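Local coordinates for protein fibrillarin-like rRNA/tRNA 2'-O-methyltransferase (Archaeoglobus fulgidus, PDB 1NT2) that transfers the methyl group of S-adenosylmethionine to ribose 2'-hydroxyls of rRNA and tRNA at sites chosen by a guide RNA, as part of box C/D ribonucleoprotein particles, at residues T17-G22 with R102-I107; E59-L64 with D77-G82; K137-I142 with I159-R164. All coordinates share one frame; numbering follows the deposited sequence.

Contact 1. Residues T17-G22 with R102-I107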
loop_
_atom_site.group_PDB
_atom_site.type_symbol
_atom_site.label_atom_id
_atom_site.label_comp_id
_atom_site.label_asym_id
_atom_site.label_seq_id
_atom_site.Cartn_x
_atom_site.Cartn_y
_atom_site.Cartn_z
ATOM N N THR A 17 -17.559 -30.178 -48.385
ATOM C CA THR A 17 -16.536 -29.790 -49.356
ATOM C C THR A 17 -15.818 -31.031 -49.901
ATOM O O THR A 17 -15.505 -31.968 -49.152
ATOM C CB THR A 17 -15.472 -28.813 -48.751
ATOM O OG1 THR A 17 -14.813 -29.431 -47.635
ATOM C CG2 THR A 17 -16.128 -27.514 -48.304
ATOM N N LYS A 18 -15.580 -31.037 -51.214
ATOM C CA LYS A 18 -14.899 -32.145 -51.869
ATOM C C LYS A 18 -13.496 -32.247 -51.306
ATOM O O LYS A 18 -12.659 -31.381 -51.562
ATOM C CB LYS A 18 -14.811 -31.907 -53.386
ATOM C CG LYS A 18 -13.783 -32.800 -54.108
ATOM C CD LYS A 18 -13.397 -32.282 -55.502
ATOM C CE LYS A 18 -14.548 -32.369 -56.505
ATOM N NZ LYS A 18 -14.156 -31.908 -57.876
ATOM N N SER A 19 -13.237 -33.289 -50.529
ATOM C CA SER A 19 -11.905 -33.475 -49.969
ATOM C C SER A 19 -11.533 -34.941 -49.917
ATOM O O SER A 19 -12.347 -35.816 -50.207
ATOM C CB SER A 19 -11.802 -32.893 -48.558
ATOM O OG SER A 19 -10.504 -33.116 -48.024
ATOM N N LYS A 20 -10.282 -35.197 -49.560
ATOM C CA LYS A 20 -9.780 -36.550 -49.441
ATOM C C LYS A 20 -8.962 -36.532 -48.174
ATOM O O LYS A 20 -7.986 -37.269 -48.041
ATOM C CB LYS A 20 -8.904 -36.911 -50.640
ATOM C CG LYS A 20 -7.859 -35.868 -50.958
ATOM C CD LYS A 20 -7.123 -36.185 -52.248
ATOM C CE LYS A 20 -6.378 -34.957 -52.766
ATOM N NZ LYS A 20 -5.495 -34.350 -51.723
ATOM N N TYR A 21 -9.372 -35.664 -47.251
ATOM C CA TYR A 21 -8.702 -35.513 -45.966
ATOM C C TYR A 21 -9.589 -35.852 -44.766
ATOM O O TYR A 21 -10.819 -35.918 -44.875
ATOM C CB TYR A 21 -8.157 -34.094 -45.812
ATOM C CG TYR A 21 -6.926 -33.808 -46.649
ATOM C CD1 TYR A 21 -7.006 -33.043 -47.819
ATOM C CD2 TYR A 21 -5.673 -34.279 -46.255
ATOM C CE1 TYR A 21 -5.865 -32.755 -48.563
ATOM C CE2 TYR A 21 -4.534 -33.993 -46.991
ATOM C CZ TYR A 21 -4.636 -33.233 -48.135
ATOM O OH TYR A 21 -3.494 -32.943 -48.823
ATOM N N GLY A 22 -8.937 -36.051 -43.620
ATOM C CA GLY A 22 -9.628 -36.416 -42.393
ATOM C C GLY A 22 -10.471 -35.363 -41.707
ATOM O O GLY A 22 -10.642 -34.249 -42.214
ATOM N N ARG A 102 -0.185 -29.750 -40.893
ATOM C CA ARG A 102 0.663 -30.926 -40.992
ATOM C C ARG A 102 0.005 -31.887 -41.976
ATOM O O ARG A 102 0.644 -32.380 -42.913
ATOM C CB ARG A 102 0.806 -31.600 -39.625
ATOM C CG ARG A 102 2.233 -31.679 -39.111
ATOM C CD ARG A 102 2.311 -32.534 -37.840
ATOM N NE ARG A 102 1.735 -31.897 -36.648
ATOM C CZ ARG A 102 2.278 -30.859 -36.014
ATOM N NH1 ARG A 102 3.416 -30.335 -36.456
ATOM N NH2 ARG A 102 1.687 -30.348 -34.936
ATOM N N GLU A 103 -1.284 -32.138 -41.765
ATOM C CA GLU A 103 -2.032 -33.038 -42.630
ATOM C C GLU A 103 -2.117 -32.493 -44.046
ATOM O O GLU A 103 -1.830 -33.195 -45.015
ATOM C CB GLU A 103 -3.446 -33.249 -42.095
ATOM C CG GLU A 103 -4.304 -34.073 -43.026
ATOM C CD GLU A 103 -5.749 -33.602 -43.079
ATOM O OE1 GLU A 103 -5.979 -32.375 -43.224
ATOM O OE2 GLU A 103 -6.649 -34.469 -42.996
ATOM N N ARG A 104 -2.511 -31.232 -44.160
ATOM C CA ARG A 104 -2.643 -30.612 -45.463
ATOM C C ARG A 104 -1.381 -29.906 -45.887
ATOM O O ARG A 104 -0.572 -29.524 -45.056
ATOM C CB ARG A 104 -3.807 -29.642 -45.449
ATOM C CG ARG A 104 -5.061 -30.305 -44.989
ATOM C CD ARG A 104 -6.213 -29.880 -45.815
ATOM N NE ARG A 104 -7.434 -30.335 -45.190
ATOM C CZ ARG A 104 -8.625 -29.826 -45.457
ATOM N NH1 ARG A 104 -8.724 -28.847 -46.346
ATOM N NH2 ARG A 104 -9.705 -30.274 -44.824
ATOM N N ASN A 105 -1.230 -29.711 -47.190
ATOM C CA ASN A 105 -0.033 -29.072 -47.729
ATOM C C ASN A 105 -0.246 -27.732 -48.437
ATOM O O ASN A 105 0.548 -27.365 -49.296
ATOM C CB ASN A 105 0.654 -30.035 -48.708
ATOM C CG ASN A 105 -0.214 -30.355 -49.939
ATOM O OD1 ASN A 105 0.223 -31.074 -50.844
ATOM N ND2 ASN A 105 -1.444 -29.825 -49.970
ATOM N N ASN A 106 -1.296 -26.998 -48.090
ATOM C CA ASN A 106 -1.552 -25.721 -48.756
ATOM C C ASN A 106 -1.844 -24.589 -47.796
ATOM O O ASN A 106 -2.332 -23.531 -48.206
ATOM C CB ASN A 106 -2.709 -25.859 -49.745
ATOM C CG ASN A 106 -3.952 -26.466 -49.117
ATOM O OD1 ASN A 106 -3.931 -27.593 -48.594
ATOM N ND2 ASN A 106 -5.052 -25.726 -49.175
ATOM N N ILE A 107 -1.547 -24.822 -46.519
ATOM C CA ILE A 107 -1.757 -23.822 -45.473
ATOM C C ILE A 107 -0.421 -23.466 -44.823
ATOM O O ILE A 107 0.343 -24.348 -44.408
ATOM C CB ILE A 107 -2.743 -24.328 -44.378
ATOM C CG1 ILE A 107 -4.075 -24.743 -45.020
ATOM C CG2 ILE A 107 -2.991 -23.216 -43.342
ATOM C CD1 ILE A 107 -4.976 -25.517 -44.105
#

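Contact 2. Residues E59-L64 with D77-G82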
loop_
_atom_site.group_PDB
_atom_site.type_symbol
_atom_site.label_atom_id
_atom_site.label_comp_id
_atom_site.label_asym_id
_atom_site.label_seq_id
_atom_site.Cartn_x
_atom_site.Cartn_y
_atom_site.Cartn_z
ATOM N N GLU A 59 -6.101 -19.728 -55.913
ATOM C CA GLU A 59 -6.241 -18.483 -55.167
ATOM C C GLU A 59 -5.212 -18.314 -54.037
ATOM O O GLU A 59 -4.735 -19.293 -53.454
ATOM C CB GLU A 59 -7.648 -18.396 -54.587
ATOM C CG GLU A 59 -8.350 -17.075 -54.834
ATOM C CD GLU A 59 -9.355 -17.149 -55.973
ATOM O OE1 GLU A 59 -9.636 -18.266 -56.441
ATOM O OE2 GLU A 59 -9.878 -16.094 -56.396
ATOM N N ARG A 60 -4.871 -17.057 -53.744
ATOM C CA ARG A 60 -3.915 -16.719 -52.684
ATOM C C ARG A 60 -4.686 -16.138 -51.515
ATOM O O ARG A 60 -5.063 -14.960 -51.538
ATOM C CB ARG A 60 -2.890 -15.682 -53.168
ATOM C CG ARG A 60 -1.549 -16.272 -53.588
ATOM C CD ARG A 60 -1.718 -17.196 -54.777
ATOM N NE ARG A 60 -0.647 -18.184 -54.878
ATOM C CZ ARG A 60 -0.744 -19.303 -55.591
ATOM N NH1 ARG A 60 -1.867 -19.557 -56.257
ATOM N NH2 ARG A 60 0.265 -20.172 -55.630
ATOM N N VAL A 61 -4.892 -16.956 -50.485
ATOM C CA VAL A 61 -5.654 -16.534 -49.313
ATOM C C VAL A 61 -4.904 -16.150 -48.034
ATOM O O VAL A 61 -3.963 -16.825 -47.594
ATOM C CB VAL A 61 -6.678 -17.609 -48.933
ATOM C CG1 VAL A 61 -7.696 -17.032 -47.974
ATOM C CG2 VAL A 61 -7.344 -18.139 -50.175
ATOM N N LEU A 62 -5.359 -15.048 -47.446
ATOM C CA LEU A 62 -4.821 -14.538 -46.195
ATOM C C LEU A 62 -5.970 -14.640 -45.210
ATOM O O LEU A 62 -6.976 -13.930 -45.341
ATOM C CB LEU A 62 -4.409 -13.069 -46.316
ATOM C CG LEU A 62 -3.971 -12.441 -44.987
ATOM C CD1 LEU A 62 -2.663 -13.074 -44.563
ATOM C CD2 LEU A 62 -3.843 -10.929 -45.114
ATOM N N TYR A 63 -5.817 -15.527 -44.232
ATOM C CA TYR A 63 -6.840 -15.748 -43.216
ATOM C C TYR A 63 -6.391 -15.119 -41.894
ATOM O O TYR A 63 -5.356 -15.491 -41.331
ATOM C CB TYR A 63 -7.070 -17.262 -43.066
ATOM C CG TYR A 63 -8.274 -17.681 -42.241
ATOM C CD1 TYR A 63 -8.359 -17.370 -40.885
ATOM C CD2 TYR A 63 -9.301 -18.444 -42.800
ATOM C CE1 TYR A 63 -9.429 -17.805 -40.105
ATOM C CE2 TYR A 63 -10.379 -18.891 -42.019
ATOM C CZ TYR A 63 -10.432 -18.563 -40.672
ATOM O OH TYR A 63 -11.478 -18.971 -39.876
ATOM N N LEU A 64 -7.153 -14.143 -41.414
ATOM C CA LEU A 64 -6.829 -13.493 -40.153
ATOM C C LEU A 64 -7.728 -14.004 -39.014
ATOM O O LEU A 64 -8.826 -13.481 -38.788
ATOM C CB LEU A 64 -6.979 -11.987 -40.295
ATOM C CG LEU A 64 -6.069 -11.340 -41.329
ATOM C CD1 LEU A 64 -6.424 -9.859 -41.429
ATOM C CD2 LEU A 64 -4.621 -11.514 -40.931
ATOM N N ASP A 77 -9.919 -26.761 -48.765
ATOM C CA ASP A 77 -10.490 -27.707 -49.718
ATOM C C ASP A 77 -11.040 -26.945 -50.908
ATOM O O ASP A 77 -11.063 -27.456 -52.031
ATOM C CB ASP A 77 -11.629 -28.510 -49.093
ATOM C CG ASP A 77 -11.142 -29.573 -48.139
ATOM O OD1 ASP A 77 -9.978 -30.007 -48.290
ATOM O OD2 ASP A 77 -11.937 -29.983 -47.255
ATOM N N ILE A 78 -11.502 -25.727 -50.646
ATOM C CA ILE A 78 -12.053 -24.867 -51.680
ATOM C C ILE A 78 -10.906 -24.396 -52.572
ATOM O O ILE A 78 -10.944 -24.563 -53.791
ATOM C CB ILE A 78 -12.767 -23.660 -51.050
ATOM C CG1 ILE A 78 -13.893 -24.163 -50.135
ATOM C CG2 ILE A 78 -13.314 -22.746 -52.138
ATOM C CD1 ILE A 78 -14.694 -23.073 -49.434
ATOM N N VAL A 79 -9.880 -23.821 -51.955
ATOM C CA VAL A 79 -8.699 -23.354 -52.679
ATOM C C VAL A 79 -7.633 -24.462 -52.642
ATOM O O VAL A 79 -6.619 -24.337 -51.966
ATOM C CB VAL A 79 -8.145 -22.056 -52.028
ATOM C CG1 VAL A 79 -6.858 -21.628 -52.700
ATOM C CG2 VAL A 79 -9.179 -20.950 -52.140
ATOM N N ASP A 80 -7.879 -25.552 -53.364
ATOM C CA ASP A 80 -6.951 -26.686 -53.393
ATOM C C ASP A 80 -5.746 -26.462 -54.297
ATOM O O ASP A 80 -4.751 -27.193 -54.219
ATOM C CB ASP A 80 -7.685 -27.949 -53.849
ATOM C CG ASP A 80 -8.420 -27.756 -55.164
ATOM O OD1 ASP A 80 -9.290 -26.859 -55.233
ATOM O OD2 ASP A 80 -8.128 -28.507 -56.119
ATOM N N GLU A 81 -5.852 -25.453 -55.157
ATOM C CA GLU A 81 -4.791 -25.110 -56.097
ATOM C C GLU A 81 -4.305 -23.696 -55.784
ATOM O O GLU A 81 -3.892 -22.948 -56.677
ATOM C CB GLU A 81 -5.326 -25.172 -57.538
ATOM C CG GLU A 81 -6.105 -26.453 -57.887
ATOM C CD GLU A 81 -5.263 -27.504 -58.600
ATOM O OE1 GLU A 81 -4.757 -27.203 -59.701
ATOM O OE2 GLU A 81 -5.118 -28.629 -58.066
ATOM N N GLY A 82 -4.381 -23.336 -54.505
ATOM C CA GLY A 82 -3.945 -22.024 -54.060
ATOM C C GLY A 82 -3.129 -22.179 -52.791
ATOM O O GLY A 82 -2.643 -23.278 -52.505
#

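Contact 3. Residues K137-I142 with I159-R164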
loop_
_atom_site.group_PDB
_atom_site.type_symbol
_atom_site.label_atom_id
_atom_site.label_comp_id
_atom_site.label_asym_id
_atom_site.label_seq_id
_atom_site.Cartn_x
_atom_site.Cartn_y
_atom_site.Cartn_z
ATOM N N LYS A 137 -12.212 -5.125 -30.530
ATOM C CA LYS A 137 -12.680 -3.762 -30.741
ATOM C C LYS A 137 -12.205 -3.131 -32.058
ATOM O O LYS A 137 -13.017 -2.663 -32.851
ATOM C CB LYS A 137 -12.241 -2.885 -29.569
ATOM C CG LYS A 137 -13.008 -3.121 -28.268
ATOM C CD LYS A 137 -14.229 -2.223 -28.190
ATOM C CE LYS A 137 -13.848 -0.747 -28.355
ATOM N NZ LYS A 137 -15.014 0.184 -28.243
ATOM N N ASN A 138 -10.896 -3.117 -32.295
ATOM C CA ASN A 138 -10.337 -2.516 -33.510
ATOM C C ASN A 138 -10.403 -3.412 -34.750
ATOM O O ASN A 138 -9.562 -3.314 -35.642
ATOM C CB ASN A 138 -8.887 -2.136 -33.253
ATOM C CG ASN A 138 -8.042 -3.327 -32.896
ATOM O OD1 ASN A 138 -8.349 -4.059 -31.958
ATOM N ND2 ASN A 138 -6.973 -3.534 -33.646
ATOM N N GLN A 139 -11.406 -4.280 -34.797
ATOM C CA GLN A 139 -11.583 -5.203 -35.910
ATOM C C GLN A 139 -11.318 -4.566 -37.261
ATOM O O GLN A 139 -10.327 -4.880 -37.924
ATOM C CB GLN A 139 -13.004 -5.775 -35.903
ATOM C CG GLN A 139 -13.210 -6.983 -35.003
ATOM C CD GLN A 139 -14.622 -7.522 -35.082
ATOM O OE1 GLN A 139 -14.923 -8.606 -34.573
ATOM N NE2 GLN A 139 -15.503 -6.763 -35.723
ATOM N N ILE A 140 -12.217 -3.672 -37.658
ATOM C CA ILE A 140 -12.132 -2.991 -38.942
ATOM C C ILE A 140 -10.769 -2.366 -39.254
ATOM O O ILE A 140 -10.378 -2.250 -40.417
ATOM C CB ILE A 140 -13.230 -1.933 -39.033
ATOM C CG1 ILE A 140 -14.563 -2.560 -38.646
ATOM C CG2 ILE A 140 -13.337 -1.416 -40.443
ATOM C CD1 ILE A 140 -14.862 -3.842 -39.395
ATOM N N GLU A 141 -10.046 -1.963 -38.218
ATOM C CA GLU A 141 -8.726 -1.388 -38.414
ATOM C C GLU A 141 -7.790 -2.485 -38.913
ATOM O O GLU A 141 -7.159 -2.349 -39.954
ATOM C CB GLU A 141 -8.192 -0.828 -37.099
ATOM C CG GLU A 141 -8.933 0.392 -36.578
ATOM C CD GLU A 141 -8.172 1.693 -36.822
ATOM O OE1 GLU A 141 -7.971 2.059 -38.008
ATOM O OE2 GLU A 141 -7.775 2.346 -35.822
ATOM N N ILE A 142 -7.711 -3.576 -38.160
ATOM C CA ILE A 142 -6.847 -4.690 -38.528
ATOM C C ILE A 142 -7.215 -5.177 -39.913
ATOM O O ILE A 142 -6.344 -5.522 -40.715
ATOM C CB ILE A 142 -6.970 -5.876 -37.534
ATOM C CG1 ILE A 142 -6.692 -5.394 -36.113
ATOM C CG2 ILE A 142 -5.959 -6.958 -37.876
ATOM C CD1 ILE A 142 -6.831 -6.474 -35.074
ATOM N N ILE A 159 -15.375 -10.496 -43.933
ATOM C CA ILE A 159 -15.018 -10.270 -42.554
ATOM C C ILE A 159 -16.206 -10.554 -41.655
ATOM O O ILE A 159 -17.303 -10.036 -41.879
ATOM C CB ILE A 159 -14.547 -8.813 -42.358
ATOM C CG1 ILE A 159 -14.043 -8.603 -40.928
ATOM C CG2 ILE A 159 -15.682 -7.856 -42.692
ATOM C CD1 ILE A 159 -13.622 -7.167 -40.623
ATOM N N MET A 160 -15.994 -11.396 -40.649
ATOM C CA MET A 160 -17.057 -11.719 -39.713
ATOM C C MET A 160 -16.988 -10.702 -38.563
ATOM O O MET A 160 -15.904 -10.279 -38.153
ATOM C CB MET A 160 -16.892 -13.152 -39.197
ATOM C CG MET A 160 -16.837 -14.237 -40.287
ATOM S SD MET A 160 -18.118 -14.160 -41.587
ATOM C CE MET A 160 -19.596 -14.119 -40.611
ATOM N N VAL A 161 -18.143 -10.299 -38.050
ATOM C CA VAL A 161 -18.179 -9.308 -36.981
ATOM C C VAL A 161 -19.129 -9.657 -35.834
ATOM O O VAL A 161 -20.274 -10.059 -36.047
ATOM C CB VAL A 161 -18.567 -7.916 -37.558
ATOM C CG1 VAL A 161 -18.770 -6.900 -36.450
ATOM C CG2 VAL A 161 -17.492 -7.451 -38.506
ATOM N N LYS A 162 -18.639 -9.503 -34.613
ATOM C CA LYS A 162 -19.445 -9.758 -33.435
ATOM C C LYS A 162 -19.732 -8.387 -32.855
ATOM O O LYS A 162 -18.852 -7.787 -32.242
ATOM C CB LYS A 162 -18.659 -10.596 -32.429
ATOM C CG LYS A 162 -19.353 -10.791 -31.097
ATOM C CD LYS A 162 -18.658 -11.863 -30.290
ATOM C CE LYS A 162 -19.285 -12.001 -28.917
ATOM N NZ LYS A 162 -20.739 -12.311 -28.967
ATOM N N ALA A 163 -20.948 -7.887 -33.066
ATOM C CA ALA A 163 -21.336 -6.573 -32.557
ATOM C C ALA A 163 -20.691 -6.236 -31.210
ATOM O O ALA A 163 -19.939 -5.268 -31.116
ATOM C CB ALA A 163 -22.851 -6.484 -32.444
ATOM N N ARG A 164 -20.978 -7.036 -30.181
ATOM C CA ARG A 164 -20.428 -6.815 -28.841
ATOM C C ARG A 164 -18.906 -6.644 -28.801
ATOM O O ARG A 164 -18.376 -5.929 -27.953
ATOM C CB ARG A 164 -20.798 -7.970 -27.912
ATOM C CG ARG A 164 -22.222 -8.434 -28.012
ATOM C CD ARG A 164 -22.623 -9.187 -26.753
ATOM N NE ARG A 164 -23.063 -8.271 -25.702
ATOM C CZ ARG A 164 -24.153 -7.506 -25.783
ATOM N NH1 ARG A 164 -24.922 -7.545 -26.868
ATOM N NH2 ARG A 164 -24.477 -6.696 -24.780
#

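Contact 1. Residues T17-G22 with R102-I107
The aromatic ring of Y21 lies obliquely across the side chain of R104, with the guanidinium plane turned only 14° from the ring plane. CD of R104 sits over one face of the ring, offset toward the rim, and makes a CH-pi contact with the centroid of the Y21 ring at 4.0 Å. S19 OG lies at the ring edge, in plane, and the E103 carboxylate comes in obliquely. The guanidinium has CD1 of Y21 and OG of S19 over one of its faces, while OE1 of E103 reaches its edge in plane. That edge contact is a salt bridge, R104 NE to E103 OE1 at 3.2 Å, formed between consecutive residues where helix 91-103 gives way to loop; OE1 is approached from above the carboxylate plane. E103 has CG anti to the backbone N (chi1 175°), and its carboxylate divides its work: OE1 holds the arginine, whereas OE2 accepts from G22 N at 2.9 Å, nearly along the CD-OE2 axis though bent at the hydrogen (135°). One glutamate thus grips the 17-22 loop at its backbone and also the arginine lying against Y21. The loop is shaped by an ST turn, in which S19 OG accepts from Y21 N at 2.9 Å. The other end of the guanidinium is claimed by D77, which forms a salt bridge with R104 NH1 and would help neutralise its charge. This surface contact joins the loop after strand 14-18 of the N-terminal antiparallel sheet to the C-terminal end of helix 91-103, with strand 33-35 and the end of helix 70-78 alongside.

Contact 2. Residues E59-L64 with D77-G82
V79 has CG1 anti to its backbone N (chi1 175°), which places CG2 anti to the carbonyl carbon and spreads both methyls before residues 59-61. V61 adopts a similar rotamer (chi1 -165°), so that its CG2 lies beside the backbone N. The two valines cross obliquely and meet branch to branch, V61 CG2 to V79 CG2 at 3.9 Å. Both methyls of V79 also border E59 CB, which lies 3.8 Å from V79 CG1 and 3.9 Å from V79 CG2; CG1 packs in addition against the E59 carbonyl oxygen. The branched side chain therefore touches E59, just before the strand, and V61 within it. The contact lies within a beta-alpha-beta unit, in which strand 60-64 leads through helix 70-78 to the parallel strand 83-87, and it falls where the loop after the helix returns to the sheet, the Rossmann-like sheet of S-adenosylmethionine-dependent methyltransferases. V79 is the first residue to leave helical geometry, and a type I turn from V79 to G82 swings the chain back into the sheet. The turn brings the backbone of G82 against that of E59: the CA atoms of E59 and G82 come within 4.4 Å, and the glycine backbone faces E59 O, to which G82 CA makes a CA-H...O contact. Beyond the turn, E59 and V61 pair with I83 through backbone hydrogen bonds. R60 begins away from the turn, but its chain bends at chi2 (63°) and returns NH1 to 3.9 Å from G82 CA. Its NE is hydrogen-bonded to the hydroxyl of Y51 in the neighbouring Nop5 chain.

Contact 3. Residues K137-I142 with I159-R164
Buried helix-on-sheet packing joins the first turn of helix 139-150 to the C-terminal part of strand 155-162, which lies in the central mixed sheet of the methyltransferase fold. Two residue pairs carry it, and the helix contributes adjacent residues, Q139 and I140, to reach strand positions 161 and 159. I140 and I159 meet tip to tip: their CD1 methyls are 3.8 Å apart and the chains cross at about a right angle. I159 sets out from its backbone toward the helix, and its fully extended chain, with CG1 anti to the backbone N (chi1 -175°), carries CD1 to I140. I140 instead has CG1 beside its backbone N and a second bend at chi2 (-51°), which brings CD1 round to the strand. Q139 starts with CG anti to the carbonyl carbon (chi1 -85°) and is extended beyond, laying the amide end of its side chain obliquely against the two methyls of V161. The CA atoms of Q139 and V161 are 7.8 Å apart, so the side chains bridge the gap. M160 turns away from the helix, and its side chain touches D133, which is predicted to bind S-adenosylmethionine. Helix 172-184 packs beside I140 through V179, E182 and M183, while the antiparallel strand 202-209 adjoins strand 155-162, with I205 touching I159.

From the N terminus, contact 1 opens at the end of strand 14-18, and its loop closes at the C-terminal end of helix 91-103. Contact 2 is nested inside that loop: its two segments, 59-64 and 77-82, close a short crossover around helix 70-78. The two contacts meet at D77, which also takes a probable hydrogen bond from T17. The N-terminal antiparallel sheet is thereby tied to the beta-alpha-beta unit of strands 60-64 and 83-87. Contact 3 follows in series, closing the loop from the start of helix 139-150 to the end of strand 155-162 and joining that helix to the mixed sheet that contact 2 also reaches; the centres of contacts 2 and 3 are about 22 Å apart.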